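Local structure of FAD-binding oxidoreductase (Gulosibacter chungangensis, 7PBG) at the interface of chains A and B. The protein catalyses the FAD-dependent oxidation of 4-ethylphenol and related 4-alkylphenols, dehydrogenating the alkyl side chain to give 4-vinylphenol-type products. Residues are numbered along the deposited sequence; one frame, centred on the assembly and turned at random. Chains: chain A/B, FAD-binding oxidoreductase.

The interface of chains A and B. Residues chain A 221-223, 225, 501, 519, 521; chain B 212-214.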
loop_
_atom_site.group_PDB
_atom_site.type_symbol
_atom_site.label_atom_id
_atom_site.label_comp_id
_atom_site.label_asym_id
_atom_site.label_seq_id
_atom_site.Cartn_x
_atom_site.Cartn_y
_atom_site.Cartn_z
ATOM N N GLU A 221 -10.804 -2.348 3.279
ATOM C CA GLU A 221 -10.255 -3.361 4.201
ATOM C C GLU A 221 -10.876 -3.208 5.592
ATOM O O GLU A 221 -10.902 -2.081 6.159
ATOM C CB GLU A 221 -8.729 -3.415 4.118
ATOM C CG GLU A 221 -8.020 -2.413 4.937
ATOM C CD GLU A 221 -6.542 -2.769 5.032
ATOM O OE1 GLU A 221 -6.032 -3.413 4.089
ATOM O OE2 GLU A 221 -5.967 -2.495 6.074
ATOM N N GLN A 222 -11.390 -4.301 6.112
ATOM C CA GLN A 222 -12.013 -4.357 7.462
ATOM C C GLN A 222 -13.048 -3.245 7.607
ATOM O O GLN A 222 -13.086 -2.537 8.632
ATOM C CB GLN A 222 -10.957 -4.223 8.547
ATOM C CG GLN A 222 -10.009 -5.410 8.629
ATOM C CD GLN A 222 -9.118 -5.326 9.849
ATOM O OE1 GLN A 222 -9.238 -4.389 10.645
ATOM N NE2 GLN A 222 -8.125 -6.206 9.948
ATOM N N SER A 223 -13.884 -3.096 6.618
ATOM C CA SER A 223 -14.840 -1.966 6.620
ATOM C C SER A 223 -16.152 -2.448 6.044
ATOM O O SER A 223 -16.287 -3.633 5.668
ATOM C CB SER A 223 -14.254 -0.803 5.820
ATOM O OG SER A 223 -14.161 -1.220 4.460
ATOM N N PHE A 225 -18.088 -0.610 3.445
ATOM C CA PHE A 225 -18.289 0.487 2.468
ATOM C C PHE A 225 -18.674 -0.048 1.087
ATOM O O PHE A 225 -19.227 0.697 0.258
ATOM C CB PHE A 225 -17.031 1.334 2.340
ATOM C CG PHE A 225 -16.554 2.000 3.601
ATOM C CD1 PHE A 225 -17.397 2.221 4.683
ATOM C CD2 PHE A 225 -15.219 2.328 3.720
ATOM C CE1 PHE A 225 -16.917 2.852 5.818
ATOM C CE2 PHE A 225 -14.738 2.941 4.860
ATOM C CZ PHE A 225 -15.597 3.202 5.895
ATOM N N HIS A 501 -13.851 7.403 10.156
ATOM C CA HIS A 501 -14.446 6.188 9.541
ATOM C C HIS A 501 -15.928 6.433 9.371
ATOM O O HIS A 501 -16.448 6.103 8.289
ATOM C CB HIS A 501 -14.204 4.955 10.391
ATOM C CG HIS A 501 -12.778 4.584 10.462
ATOM N ND1 HIS A 501 -12.313 3.769 11.452
ATOM C CD2 HIS A 501 -11.723 4.949 9.719
ATOM C CE1 HIS A 501 -11.019 3.611 11.286
ATOM N NE2 HIS A 501 -10.629 4.311 10.248
ATOM N N SER A 519 -15.734 -3.218 12.538
ATOM C CA SER A 519 -14.561 -2.422 12.997
ATOM C C SER A 519 -15.030 -1.235 13.821
ATOM O O SER A 519 -14.219 -0.316 14.040
ATOM C CB SER A 519 -13.649 -1.959 11.915
ATOM O OG SER A 519 -13.185 -3.098 11.212
ATOM N N ILE A 521 -17.520 0.677 13.233
ATOM C CA ILE A 521 -18.013 1.750 12.316
ATOM C C ILE A 521 -19.528 1.651 12.214
ATOM O O ILE A 521 -20.062 0.775 11.476
ATOM C CB ILE A 521 -17.320 1.714 10.941
ATOM C CG1 ILE A 521 -15.810 1.698 11.090
ATOM C CG2 ILE A 521 -17.797 2.846 10.057
ATOM C CD1 ILE A 521 -15.085 1.309 9.825
ATOM N N LEU B 212 -7.318 -1.360 13.385
ATOM C CA LEU B 212 -8.639 -1.912 13.170
ATOM C C LEU B 212 -9.381 -0.996 12.201
ATOM O O LEU B 212 -9.574 0.213 12.498
ATOM C CB LEU B 212 -9.378 -2.025 14.491
ATOM C CG LEU B 212 -10.636 -2.863 14.366
ATOM C CD1 LEU B 212 -10.303 -4.345 14.229
ATOM C CD2 LEU B 212 -11.541 -2.590 15.549
ATOM N N GLY B 213 -9.873 -1.571 11.100
ATOM C CA GLY B 213 -10.682 -0.796 10.146
ATOM C C GLY B 213 -9.853 -0.420 8.914
ATOM O O GLY B 213 -8.781 -0.987 8.682
ATOM N N PRO B 214 -10.377 0.490 8.086
ATOM C CA PRO B 214 -9.772 0.807 6.795
ATOM C C PRO B 214 -8.426 1.519 6.891
ATOM O O PRO B 214 -8.147 2.218 7.860
ATOM C CB PRO B 214 -10.793 1.701 6.102
ATOM C CG PRO B 214 -11.656 2.266 7.229
ATOM C CD PRO B 214 -11.629 1.231 8.316
HETATM O O HOH W 1 -7.224 -3.285 8.179
HETATM O O HOH W 2 -8.081 4.381 9.439
#
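B:Pro214 enters a pocket of chain A and lays its CD over the centre of the A:His501 imidazole, 3.8 Å from the ring centroid, a CH-pi contact. Around the same pyrrolidine, the terminal methyl CD1 of A:Ile521 touches CD, and A:Phe225 crosses at about a right angle, bringing CE2 to 3.9 Å from CG. A compact, rigid proline suits this socket of an imidazole face, a phenyl carbon and a methyl. The histidine adds a polar edge: NE2 is linked in the ring plane to a water 2.7 Å away, which also meets the carbonyl O of B:Pro214. Replacing A:His501 by an alanine would probably leave B:Pro214 without the imidazole face against its CD and that water without its ring-nitrogen partner.

Beside the proline, the backbone N of B:Gly213 donates to the amide OE1 of A:Gln222 at 2.9 Å, nearly straight (176° at H) and tilted 17° from the carbonyl plane. The glutamine chain runs extended beyond CG (chi2 -171°), carrying its amide to the glycine. Having no side chain, B:Gly213 lets A:Ser519 CB approach its CA to 3.6 Å. A second water joins the B:Gly213 carbonyl to A:Glu221 OE2.

Behind this shell, A:Ser519 OG donates to A:Gln222 O at 2.6 Å, tying two chain A segments together. The B:212-214 loop thus docks between helix 492-508, the 3-10 helix 518-520 and the loop preceding strand 226-234; the assembly's two-fold repeats the contact, though the structure alone does not show whether this pair is the working oligomer.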